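Local coordinates for fructuronate-tagaturonate epimerase UxaE from Cohnella laeviribosi in complex with 1 glycerol (Cohnella laeviribosi, PDB 6IL9), which catalyses the epimerisation that interconverts fructuronate and tagaturonate, using a zinc-binding TIM-barrel domain, at residues F87-A92 with N295-S300; G106-V111 with E149-G154; I119-S124 with Q137-A142; E325-A330 with G356-G361. One frame throughout, in Å; residues are numbered along the deposited sequence.

Contact 1: F87-A92 with N295-S300; sequences FGKQSA and NVDIFS
Gly-88 and Lys-89 meet Phe-299 and the two residues before it where two loops run into strands of the TIM barrel. Segment 87-92 leads into strand 93-96. The loop of segment 295-300 leads into the strand that starts at Ser-300. Phe-87 N is bonded to Asp-267 OD2, and the Phe-87 ring stacks with His-117. At Gly-88 the carbonyl is turned to the Phe-299 ring. Gly-88 O lies in the ring plane at its edge, 3.0 Å from Phe-299 CE1. The Phe-299 chi1 of 165° puts CG anti to the backbone N, and CE1 of the ring meets the carbonyl. Lys-89 then reaches across, with CD, CE and NZ near Ile-298 O. Its CD passes 3.5 Å from Ile-298 O, and the chain bends at chi3 (91°). The ammonium has two acceptors on the other loop, one charged and one a backbone carbonyl. An alanine in place of Lys-89 would probably leave the Asp-297 carboxylate without its salt-bridge mate and Ile-298 O without this donor. Lys-89 NZ sits above the carbonyl plane of Ile-298, 2.7 Å from its O, and meets Asp-297 OD1 at 2.6 Å, nearly along the C-O axis.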
loop_
_atom_site.group_PDB
_atom_site.type_symbol
_atom_site.label_atom_id
_atom_site.label_comp_id
_atom_site.label_asym_id
_atom_site.label_seq_id
_atom_site.Cartn_x
_atom_site.Cartn_y
_atom_site.Cartn_z
ATOM N N PHE A 87 14.269 -4.418 -0.654
ATOM C CA PHE A 87 14.893 -3.842 -1.841
ATOM C C PHE A 87 15.991 -2.830 -1.549
ATOM O O PHE A 87 16.751 -2.496 -2.467
ATOM C CB PHE A 87 13.831 -3.176 -2.731
ATOM C CG PHE A 87 12.950 -4.168 -3.413
ATOM C CD1 PHE A 87 13.460 -4.974 -4.417
ATOM C CD2 PHE A 87 11.637 -4.345 -3.005
ATOM C CE1 PHE A 87 12.658 -5.930 -5.035
ATOM C CE2 PHE A 87 10.834 -5.298 -3.608
ATOM C CZ PHE A 87 11.338 -6.080 -4.622
ATOM N N GLY A 88 16.100 -2.333 -0.332
ATOM C CA GLY A 88 17.036 -1.249 -0.075
ATOM C C GLY A 88 16.519 0.053 -0.671
ATOM O O GLY A 88 15.423 0.129 -1.217
ATOM N N LYS A 89 17.341 1.099 -0.576
ATOM C CA LYS A 89 16.835 2.452 -0.779
ATOM C C LYS A 89 17.317 3.118 -2.069
ATOM O O LYS A 89 17.088 4.322 -2.245
ATOM C CB LYS A 89 17.181 3.321 0.439
ATOM C CG LYS A 89 18.659 3.381 0.777
ATOM C CD LYS A 89 18.897 3.962 2.175
ATOM C CE LYS A 89 18.937 2.866 3.211
ATOM N NZ LYS A 89 19.215 3.412 4.570
ATOM N N GLN A 90 17.932 2.380 -2.996
ATOM C CA GLN A 90 18.505 2.977 -4.204
ATOM C C GLN A 90 17.782 2.580 -5.487
ATOM O O GLN A 90 18.410 2.345 -6.522
ATOM C CB GLN A 90 19.981 2.621 -4.328
ATOM C CG GLN A 90 20.865 3.595 -3.625
ATOM C CD GLN A 90 20.623 5.014 -4.074
ATOM O OE1 GLN A 90 20.567 5.323 -5.277
ATOM N NE2 GLN A 90 20.457 5.893 -3.104
ATOM N N SER A 91 16.457 2.527 -5.450
ATOM C CA SER A 91 15.683 2.158 -6.627
ATOM C C SER A 91 14.282 2.725 -6.455
ATOM O O SER A 91 13.960 3.334 -5.431
ATOM C CB SER A 91 15.644 0.639 -6.818
ATOM O OG SER A 91 15.090 0.019 -5.667
ATOM N N ALA A 92 13.454 2.527 -7.473
ATOM C CA ALA A 92 12.056 2.935 -7.412
ATOM C C ALA A 92 11.185 1.780 -6.925
ATOM O O ALA A 92 11.397 0.629 -7.304
ATOM C CB ALA A 92 11.579 3.396 -8.788
ATOM N N ASN A 295 22.169 6.129 14.311
ATOM C CA ASN A 295 22.471 4.925 13.542
ATOM C C ASN A 295 21.222 4.203 13.054
ATOM O O ASN A 295 21.270 3.003 12.766
ATOM C CB ASN A 295 23.364 3.971 14.350
ATOM C CG ASN A 295 24.611 4.668 14.897
ATOM O OD1 ASN A 295 24.766 4.845 16.109
ATOM N ND2 ASN A 295 25.497 5.072 14.001
ATOM N N VAL A 296 20.106 4.914 12.924
ATOM C CA VAL A 296 18.876 4.304 12.423
ATOM C C VAL A 296 18.983 4.149 10.910
ATOM O O VAL A 296 19.402 5.078 10.210
ATOM C CB VAL A 296 17.653 5.149 12.812
ATOM C CG1 VAL A 296 16.398 4.609 12.125
ATOM C CG2 VAL A 296 17.479 5.166 14.343
ATOM N N ASP A 297 18.600 2.970 10.403
ATOM C CA ASP A 297 18.681 2.638 8.979
ATOM C C ASP A 297 17.302 2.860 8.364
ATOM O O ASP A 297 16.384 2.073 8.593
ATOM C CB ASP A 297 19.138 1.191 8.795
ATOM C CG ASP A 297 19.319 0.799 7.339
ATOM O OD1 ASP A 297 19.367 1.684 6.461
ATOM O OD2 ASP A 297 19.428 -0.420 7.074
ATOM N N ILE A 298 17.159 3.936 7.602
ATOM C CA ILE A 298 15.862 4.370 7.086
ATOM C C ILE A 298 15.765 3.996 5.614
ATOM O O ILE A 298 16.662 4.321 4.831
ATOM C CB ILE A 298 15.688 5.887 7.272
ATOM C CG1 ILE A 298 15.942 6.270 8.741
ATOM C CG2 ILE A 298 14.322 6.340 6.775
ATOM C CD1 ILE A 298 15.988 7.778 8.989
ATOM N N PHE A 299 14.660 3.339 5.227
ATOM C CA PHE A 299 14.359 3.102 3.817
ATOM C C PHE A 299 13.684 4.322 3.210
ATOM O O PHE A 299 14.082 4.801 2.139
ATOM C CB PHE A 299 13.475 1.847 3.688
ATOM C CG PHE A 299 12.785 1.672 2.347
ATOM C CD1 PHE A 299 13.425 1.031 1.291
ATOM C CD2 PHE A 299 11.460 2.074 2.179
ATOM C CE1 PHE A 299 12.759 0.826 0.073
ATOM C CE2 PHE A 299 10.806 1.893 0.971
ATOM C CZ PHE A 299 11.452 1.266 -0.081
ATOM N N SER A 300 12.694 4.872 3.913
ATOM C CA SER A 300 11.938 5.989 3.370
ATOM C C SER A 300 11.331 6.800 4.502
ATOM O O SER A 300 11.188 6.324 5.634
ATOM C CB SER A 300 10.844 5.497 2.410
ATOM O OG SER A 300 9.898 4.730 3.130
#

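Contact 2: G106-V111 with E149-G154; sequences GHVQTV and EGYTEG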
loop_
_atom_site.group_PDB
_atom_site.type_symbol
_atom_site.label_atom_id
_atom_site.label_comp_id
_atom_site.label_asym_id
_atom_site.label_seq_id
_atom_site.Cartn_x
_atom_site.Cartn_y
_atom_site.Cartn_z
ATOM N N GLY A 106 -2.849 -8.464 -12.307
ATOM C CA GLY A 106 -2.865 -7.206 -13.042
ATOM C C GLY A 106 -1.746 -6.279 -12.612
ATOM O O GLY A 106 -1.133 -5.606 -13.443
ATOM N N HIS A 107 -1.460 -6.238 -11.304
ATOM C CA HIS A 107 -0.351 -5.429 -10.798
ATOM C C HIS A 107 0.981 -5.903 -11.353
ATOM O O HIS A 107 1.813 -5.091 -11.773
ATOM C CB HIS A 107 -0.336 -5.459 -9.272
ATOM C CG HIS A 107 -1.344 -4.544 -8.661
ATOM N ND1 HIS A 107 -1.817 -4.700 -7.378
ATOM C CD2 HIS A 107 -1.975 -3.459 -9.168
ATOM C CE1 HIS A 107 -2.688 -3.739 -7.116
ATOM N NE2 HIS A 107 -2.799 -2.971 -8.184
ATOM N N VAL A 108 1.199 -7.217 -11.349
ATOM C CA VAL A 108 2.423 -7.780 -11.913
ATOM C C VAL A 108 2.534 -7.455 -13.401
ATOM O O VAL A 108 3.602 -7.061 -13.890
ATOM C CB VAL A 108 2.469 -9.297 -11.668
ATOM C CG1 VAL A 108 3.642 -9.897 -12.436
ATOM C CG2 VAL A 108 2.576 -9.587 -10.174
ATOM N N GLN A 109 1.437 -7.635 -14.147
ATOM C CA GLN A 109 1.438 -7.311 -15.573
ATOM C C GLN A 109 1.829 -5.864 -15.828
ATOM O O GLN A 109 2.441 -5.555 -16.863
ATOM C CB GLN A 109 0.060 -7.586 -16.184
ATOM C CG GLN A 109 -0.313 -9.064 -16.219
ATOM C CD GLN A 109 -1.809 -9.251 -16.219
ATOM O OE1 GLN A 109 -2.557 -8.297 -16.429
ATOM N NE2 GLN A 109 -2.259 -10.473 -15.961
ATOM N N THR A 110 1.495 -4.968 -14.895
ATOM C CA THR A 110 1.789 -3.551 -15.067
ATOM C C THR A 110 3.268 -3.243 -14.853
ATOM O O THR A 110 3.849 -2.452 -15.601
ATOM C CB THR A 110 0.934 -2.721 -14.109
ATOM O OG1 THR A 110 -0.453 -3.030 -14.327
ATOM C CG2 THR A 110 1.171 -1.220 -14.351
ATOM N N VAL A 111 3.900 -3.843 -13.844
ATOM C CA VAL A 111 5.302 -3.525 -13.588
ATOM C C VAL A 111 6.260 -4.362 -14.424
ATOM O O VAL A 111 7.448 -4.020 -14.500
ATOM C CB VAL A 111 5.676 -3.675 -12.098
ATOM C CG1 VAL A 111 4.862 -2.696 -11.242
ATOM C CG2 VAL A 111 5.504 -5.122 -11.615
ATOM N N GLU A 149 2.078 -15.292 -12.975
ATOM C CA GLU A 149 2.632 -14.483 -14.047
ATOM C C GLU A 149 4.090 -14.787 -14.342
ATOM O O GLU A 149 4.672 -14.141 -15.224
ATOM C CB GLU A 149 2.492 -12.997 -13.702
ATOM C CG GLU A 149 1.065 -12.536 -13.551
ATOM C CD GLU A 149 0.303 -12.577 -14.862
ATOM O OE1 GLU A 149 0.934 -12.391 -15.929
ATOM O OE2 GLU A 149 -0.922 -12.803 -14.818
ATOM N N GLY A 150 4.690 -15.739 -13.635
ATOM C CA GLY A 150 6.085 -16.071 -13.862
ATOM C C GLY A 150 7.000 -14.882 -13.685
ATOM O O GLY A 150 7.927 -14.683 -14.482
ATOM N N TYR A 151 6.736 -14.065 -12.673
ATOM C CA TYR A 151 7.497 -12.845 -12.418
ATOM C C TYR A 151 8.523 -13.165 -11.344
ATOM O O TYR A 151 8.182 -13.286 -10.166
ATOM C CB TYR A 151 6.567 -11.723 -11.983
ATOM C CG TYR A 151 7.254 -10.403 -11.700
ATOM C CD1 TYR A 151 7.492 -9.498 -12.725
ATOM C CD2 TYR A 151 7.609 -10.048 -10.404
ATOM C CE1 TYR A 151 8.103 -8.278 -12.472
ATOM C CE2 TYR A 151 8.222 -8.823 -10.133
ATOM C CZ TYR A 151 8.458 -7.946 -11.178
ATOM O OH TYR A 151 9.063 -6.736 -10.925
ATOM N N THR A 152 9.786 -13.302 -11.753
ATOM C CA THR A 152 10.839 -13.763 -10.860
ATOM C C THR A 152 11.739 -12.641 -10.368
ATOM O O THR A 152 12.703 -12.917 -9.648
ATOM C CB THR A 152 11.695 -14.829 -11.558
ATOM O OG1 THR A 152 12.410 -14.226 -12.646
ATOM C CG2 THR A 152 10.819 -15.946 -12.095
ATOM N N GLU A 153 11.447 -11.389 -10.728
ATOM C CA GLU A 153 12.313 -10.268 -10.382
ATOM C C GLU A 153 12.244 -9.880 -8.911
ATOM O O GLU A 153 13.113 -9.136 -8.450
ATOM C CB GLU A 153 11.963 -9.047 -11.237
ATOM C CG GLU A 153 12.512 -9.108 -12.649
ATOM C CD GLU A 153 11.863 -10.184 -13.480
ATOM O OE1 GLU A 153 10.615 -10.268 -13.475
ATOM O OE2 GLU A 153 12.597 -10.953 -14.141
ATOM N N GLY A 154 11.245 -10.334 -8.179
ATOM C CA GLY A 154 11.146 -10.040 -6.758
ATOM C C GLY A 154 10.031 -9.060 -6.442
ATOM O O GLY A 154 9.794 -8.094 -7.177
HETATM O O HOH W 1 9.268 -4.784 -12.538
#
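Val-108 CG1 fits against two residues of the turn that ends helix 135-149. It lies 3.5 Å from Glu-149 CB and 3.5 Å from Tyr-151 CB. CG1, set anti to the backbone N (chi1 172°), is the branch that meets both residues. One turn on, Val-111 CG2 comes 4.0 Å from Tyr-151 OH, with the two side chains at about a right angle. The polar part is a bond from Gln-109 NE2 to Glu-149 OE2, 2.9 Å long with an N-H...O angle of 154°. The acceptor lies close to the amide plane, but the N-H arrives from above the carboxylate plane. Water 1 bridges Val-111 O and Tyr-151 OH. Further out, Glu-149 OE1 forms a salt bridge with Arg-112, while Gln-109 OE1 accepts from Arg-477 and its NE2 also bonds Glu-473. Gly-150, at positive phi in a Schellman motif, turns the chain between Glu-149 and Tyr-151. An alanine at Glu-149 would probably leave Arg-112 without this countercharge and the Gln-109 amide with one acceptor fewer. The contact thus joins an apolar patch to a charged network, and Arg-112 is likely to stabilise the ionised form of Glu-149.

Contact 3: I119-S124 with Q137-A142; sequences ILAQQS and QVIDAA
Val-138, Ala-121 and Ala-142 bury the most surface where helix 135-149 lies on the barrel strand 117-124. Val-138 sets its two methyls against successive residues of the strand. CG1, anti to the backbone N (chi1 178°), sits 3.8 Å from Ala-121 CB and 3.7 Å from the backbone N of Gln-122. CG2 packs on Gln-123 CG at 3.8 Å, and these two side chains cross at about a right angle. The Gln-123 chain bends at chi2 (-70°), and its amide turns back to the strand. There NE2 donates to Gln-122 O, in the carbonyl plane and on a lone pair. This leaves the aliphatic part of Gln-123 to meet the valine.

Ala-121 points its CB at the helix. Besides Val-138, it touches Ala-142 CB at 3.9 Å and Ile-139 CG1 at 4.1 Å. Ala-142 CB in turn meets Leu-120 CB at 3.7 Å. The short alanine side chains let the two backbones come near, and the segment axes approach to 7.0 Å. Water 2 lies between Val-138 O and, more weakly, Leu-120 O. Gln-122 points away from the helix; its NE2 bonds Thr-367 O, and its side chain is about 4 Å from a bound glycerol. Segment 137-142 runs nearly antiparallel to 119-124, at 162°, as the helix after a strand does in the beta-alpha unit of a TIM barrel.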
loop_
_atom_site.group_PDB
_atom_site.type_symbol
_atom_site.label_atom_id
_atom_site.label_comp_id
_atom_site.label_asym_id
_atom_site.label_seq_id
_atom_site.Cartn_x
_atom_site.Cartn_y
_atom_site.Cartn_z
ATOM N N ILE A 119 5.807 -3.517 -4.410
ATOM C CA ILE A 119 5.413 -3.960 -3.077
ATOM C C ILE A 119 3.992 -4.487 -3.253
ATOM O O ILE A 119 3.011 -3.750 -3.143
ATOM C CB ILE A 119 5.513 -2.837 -2.045
ATOM C CG1 ILE A 119 6.869 -2.120 -2.164
ATOM C CG2 ILE A 119 5.308 -3.400 -0.632
ATOM C CD1 ILE A 119 8.105 -3.024 -2.011
ATOM N N LEU A 120 3.888 -5.779 -3.576
ATOM C CA LEU A 120 2.607 -6.337 -4.016
ATOM C C LEU A 120 1.688 -6.666 -2.859
ATOM O O LEU A 120 0.470 -6.756 -3.050
ATOM C CB LEU A 120 2.823 -7.615 -4.822
ATOM C CG LEU A 120 3.264 -7.546 -6.260
ATOM C CD1 LEU A 120 3.441 -8.984 -6.708
ATOM C CD2 LEU A 120 2.191 -6.863 -7.099
ATOM N N ALA A 121 2.252 -6.912 -1.681
ATOM C CA ALA A 121 1.501 -7.197 -0.468
ATOM C C ALA A 121 1.592 -5.960 0.406
ATOM O O ALA A 121 2.652 -5.666 0.966
ATOM C CB ALA A 121 2.063 -8.427 0.247
ATOM N N GLN A 122 0.495 -5.226 0.521
ATOM C CA GLN A 122 0.514 -4.003 1.319
ATOM C C GLN A 122 -0.902 -3.742 1.797
ATOM O O GLN A 122 -1.771 -3.456 0.975
ATOM C CB GLN A 122 1.035 -2.825 0.494
ATOM C CG GLN A 122 0.843 -1.483 1.181
ATOM C CD GLN A 122 0.573 -0.370 0.195
ATOM O OE1 GLN A 122 1.471 0.072 -0.511
ATOM N NE2 GLN A 122 -0.672 0.087 0.136
ATOM N N GLN A 123 -1.133 -3.851 3.105
ATOM C CA GLN A 123 -2.421 -3.497 3.693
ATOM C C GLN A 123 -2.168 -2.939 5.084
ATOM O O GLN A 123 -1.215 -3.339 5.763
ATOM C CB GLN A 123 -3.372 -4.705 3.778
ATOM C CG GLN A 123 -4.043 -5.101 2.453
ATOM C CD GLN A 123 -5.076 -4.086 2.010
ATOM O OE1 GLN A 123 -6.246 -4.165 2.401
ATOM N NE2 GLN A 123 -4.653 -3.113 1.205
ATOM N N SER A 124 -3.019 -2.005 5.493
ATOM C CA SER A 124 -2.954 -1.432 6.831
ATOM C C SER A 124 -3.755 -2.278 7.812
ATOM O O SER A 124 -4.608 -3.080 7.427
ATOM C CB SER A 124 -3.494 0.001 6.846
ATOM O OG SER A 124 -4.902 0.019 6.654
ATOM N N GLN A 137 -3.166 -13.819 4.288
ATOM C CA GLN A 137 -3.860 -13.780 3.006
ATOM C C GLN A 137 -3.271 -12.726 2.077
ATOM O O GLN A 137 -3.239 -12.919 0.856
ATOM C CB GLN A 137 -5.346 -13.508 3.225
ATOM C CG GLN A 137 -6.012 -14.493 4.159
ATOM C CD GLN A 137 -7.453 -14.129 4.394
ATOM O OE1 GLN A 137 -7.750 -13.116 5.018
ATOM N NE2 GLN A 137 -8.363 -14.942 3.877
ATOM N N VAL A 138 -2.814 -11.599 2.631
ATOM C CA VAL A 138 -2.257 -10.545 1.786
ATOM C C VAL A 138 -0.985 -11.039 1.096
ATOM O O VAL A 138 -0.819 -10.888 -0.123
ATOM C CB VAL A 138 -2.014 -9.269 2.619
ATOM C CG1 VAL A 138 -1.393 -8.175 1.763
ATOM C CG2 VAL A 138 -3.347 -8.778 3.205
ATOM N N ILE A 139 -0.084 -11.673 1.856
ATOM C CA ILE A 139 1.111 -12.231 1.232
ATOM C C ILE A 139 0.746 -13.411 0.331
ATOM O O ILE A 139 1.313 -13.558 -0.755
ATOM C CB ILE A 139 2.165 -12.612 2.292
ATOM C CG1 ILE A 139 2.680 -11.354 3.009
ATOM C CG2 ILE A 139 3.338 -13.351 1.639
ATOM C CD1 ILE A 139 3.830 -11.627 4.022
ATOM N N ASP A 140 -0.231 -14.247 0.740
ATOM C CA ASP A 140 -0.684 -15.342 -0.124
ATOM C C ASP A 140 -1.014 -14.824 -1.519
ATOM O O ASP A 140 -0.572 -15.385 -2.528
ATOM C CB ASP A 140 -1.938 -16.031 0.441
ATOM C CG ASP A 140 -1.675 -16.898 1.675
ATOM O OD1 ASP A 140 -0.514 -17.262 1.977
ATOM O OD2 ASP A 140 -2.679 -17.232 2.349
ATOM N N ALA A 141 -1.823 -13.762 -1.586
ATOM C CA ALA A 141 -2.280 -13.258 -2.877
ATOM C C ALA A 141 -1.109 -12.773 -3.723
ATOM O O ALA A 141 -1.064 -13.020 -4.931
ATOM C CB ALA A 141 -3.306 -12.136 -2.671
ATOM N N ALA A 142 -0.131 -12.104 -3.093
ATOM C CA ALA A 142 1.038 -11.630 -3.832
ATOM C C ALA A 142 1.912 -12.783 -4.317
ATOM O O ALA A 142 2.409 -12.754 -5.448
ATOM C CB ALA A 142 1.864 -10.679 -2.961
HETATM O O HOH W 2 -1.868 -8.779 -1.723
#

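Contact 4: E325-A330 with G356-G361; sequences ELAVHA and GRYTNG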
loop_
_atom_site.group_PDB
_atom_site.type_symbol
_atom_site.label_atom_id
_atom_site.label_comp_id
_atom_site.label_asym_id
_atom_site.label_seq_id
_atom_site.Cartn_x
_atom_site.Cartn_y
_atom_site.Cartn_z
ATOM N N GLU A 325 8.509 23.166 -1.819
ATOM C CA GLU A 325 8.794 22.353 -0.642
ATOM C C GLU A 325 9.323 20.981 -1.032
ATOM O O GLU A 325 10.241 20.461 -0.380
ATOM C CB GLU A 325 7.548 22.236 0.233
ATOM C CG GLU A 325 7.096 23.618 0.694
ATOM C CD GLU A 325 6.313 23.618 1.979
ATOM O OE1 GLU A 325 6.046 22.527 2.521
ATOM O OE2 GLU A 325 5.971 24.732 2.443
ATOM N N LEU A 326 8.771 20.383 -2.097
ATOM C CA LEU A 326 9.280 19.092 -2.557
ATOM C C LEU A 326 10.766 19.174 -2.885
ATOM O O LEU A 326 11.525 18.245 -2.597
ATOM C CB LEU A 326 8.484 18.607 -3.773
ATOM C CG LEU A 326 9.041 17.382 -4.505
ATOM C CD1 LEU A 326 8.933 16.168 -3.598
ATOM C CD2 LEU A 326 8.302 17.136 -5.820
ATOM N N ALA A 327 11.202 20.287 -3.485
ATOM C CA ALA A 327 12.613 20.438 -3.823
ATOM C C ALA A 327 13.493 20.263 -2.590
ATOM O O ALA A 327 14.506 19.552 -2.641
ATOM C CB ALA A 327 12.857 21.806 -4.467
ATOM N N VAL A 328 13.112 20.889 -1.472
ATOM C CA VAL A 328 13.905 20.781 -0.247
ATOM C C VAL A 328 13.759 19.394 0.372
ATOM O O VAL A 328 14.750 18.784 0.796
ATOM C CB VAL A 328 13.508 21.883 0.748
ATOM C CG1 VAL A 328 14.522 21.929 1.879
ATOM C CG2 VAL A 328 13.450 23.221 0.037
ATOM N N HIS A 329 12.522 18.886 0.454
ATOM C CA HIS A 329 12.286 17.542 0.983
ATOM C C HIS A 329 13.134 16.518 0.249
ATOM O O HIS A 329 13.743 15.639 0.868
ATOM C CB HIS A 329 10.813 17.149 0.841
ATOM C CG HIS A 329 9.893 17.801 1.823
ATOM N ND1 HIS A 329 10.130 17.803 3.180
ATOM C CD2 HIS A 329 8.708 18.431 1.645
ATOM C CE1 HIS A 329 9.141 18.429 3.795
ATOM N NE2 HIS A 329 8.267 18.822 2.887
ATOM N N ALA A 330 13.175 16.615 -1.087
ATOM C CA ALA A 330 13.940 15.657 -1.885
ATOM C C ALA A 330 15.433 15.806 -1.644
ATOM O O ALA A 330 16.171 14.814 -1.656
ATOM C CB ALA A 330 13.641 15.841 -3.374
ATOM N N GLY A 356 8.924 12.445 -9.664
ATOM C CA GLY A 356 9.938 11.730 -10.419
ATOM C C GLY A 356 11.153 12.592 -10.704
ATOM O O GLY A 356 12.292 12.133 -10.589
ATOM N N ARG A 357 10.927 13.856 -11.063
ATOM C CA ARG A 357 12.037 14.735 -11.404
ATOM C C ARG A 357 12.892 15.057 -10.180
ATOM O O ARG A 357 14.120 14.943 -10.228
ATOM C CB ARG A 357 11.508 16.017 -12.049
ATOM C CG ARG A 357 12.583 16.809 -12.759
ATOM C CD ARG A 357 12.456 18.302 -12.544
ATOM N NE ARG A 357 11.122 18.820 -12.829
ATOM C CZ ARG A 357 10.781 20.095 -12.659
ATOM N NH1 ARG A 357 11.688 20.966 -12.227
ATOM N NH2 ARG A 357 9.546 20.505 -12.927
ATOM N N TYR A 358 12.267 15.452 -9.070
ATOM C CA TYR A 358 13.066 15.913 -7.941
ATOM C C TYR A 358 13.740 14.782 -7.174
ATOM O O TYR A 358 14.758 15.035 -6.518
ATOM C CB TYR A 358 12.205 16.756 -7.005
ATOM C CG TYR A 358 12.064 18.171 -7.523
ATOM C CD1 TYR A 358 13.045 19.119 -7.253
ATOM C CD2 TYR A 358 10.967 18.550 -8.294
ATOM C CE1 TYR A 358 12.939 20.423 -7.734
ATOM C CE2 TYR A 358 10.851 19.851 -8.780
ATOM C CZ TYR A 358 11.848 20.781 -8.492
ATOM O OH TYR A 358 11.752 22.078 -8.963
ATOM N N THR A 359 13.214 13.555 -7.244
ATOM C CA THR A 359 13.848 12.392 -6.620
ATOM C C THR A 359 14.741 11.627 -7.592
ATOM O O THR A 359 15.328 10.606 -7.205
ATOM C CB THR A 359 12.794 11.426 -6.044
ATOM O OG1 THR A 359 12.030 10.841 -7.111
ATOM C CG2 THR A 359 11.860 12.133 -5.069
ATOM N N ASN A 360 14.868 12.104 -8.831
ATOM C CA ASN A 360 15.620 11.392 -9.869
ATOM C C ASN A 360 15.139 9.951 -9.984
ATOM O O ASN A 360 15.925 9.017 -10.164
ATOM C CB ASN A 360 17.128 11.465 -9.599
ATOM C CG ASN A 360 17.964 11.061 -10.799
ATOM O OD1 ASN A 360 17.519 11.148 -11.946
ATOM N ND2 ASN A 360 19.193 10.624 -10.537
ATOM N N GLY A 361 13.824 9.762 -9.860
ATOM C CA GLY A 361 13.252 8.442 -10.027
ATOM C C GLY A 361 13.402 7.518 -8.841
ATOM O O GLY A 361 13.063 6.330 -8.953
#
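Tyr-358, in the last turn of helix 349-358, lays its side chain against helix 319-336. Its CB starts near two residues of that helix, 4.0 Å from Ala-330 CB and 4.1 Å from Leu-326 CG. The chi1 of -81° sets CG beside the backbone N, anti to the carbonyl carbon. The ring then meets Leu-326 and Ala-327, which lie on the same side of its plane, toward different parts of the rim. Tyr-358 CD2 meets Leu-326 CD2 at 3.9 Å. Tyr-358 CD1 is 3.7 Å from Ala-327 CA. Tyr-358 CE1 is 3.5 Å from Ala-327 CB. Both neighbours come in obliquely to the ring. At the tip, OH is hydrogen-bonded to Glu-323 OE2, on the same helix as Leu-326 and Ala-327. The ring is therefore held by apolar contacts along its length and by a polar bond at its end. Its CE2 also lies over one face of the Arg-357 guanidinium, offset toward the rim.

The backbone of Tyr-358 takes part as well. Its carbonyl O lies 3.4 Å from Ala-330 CB. Thr-359 follows, with CG2 4.4 Å from Ala-330 CB and OG1 bonded back to Val-355 O. The helix then ends in a Schellman motif at Asn-360, which has positive phi. Toward the barrel, Leu-326 and Ala-330 also touch Leu-340. Helix 319-336, strand 339-342 and helix 349-358 follow one another in the chain. The two helices pack side by side outside the sheet, as successive helices of a TIM barrel do.

In the fold
All four contacts belong to the TIM barrel, at different depths. Contact 3 is the most central, about 9 Å between its centre and that of the chain, and is apolar between strand and helix. Contact 2 is also buried but mixes apolar and charged groups. It holds the C-terminal end of helix 135-149, and Val-108 CG2 touches Leu-120 CD1 of contact 3 at 3.6 Å. Contact 4 is buried too, though its centre is about 21 Å from that of the chain; it joins two outer helices through apolar groups. Contact 1 is only partly buried and relies on a salt bridge between loops. It touches the others: Phe-87 packs on Gly-154 and Ile-119, and Ala-92 on Gly-361.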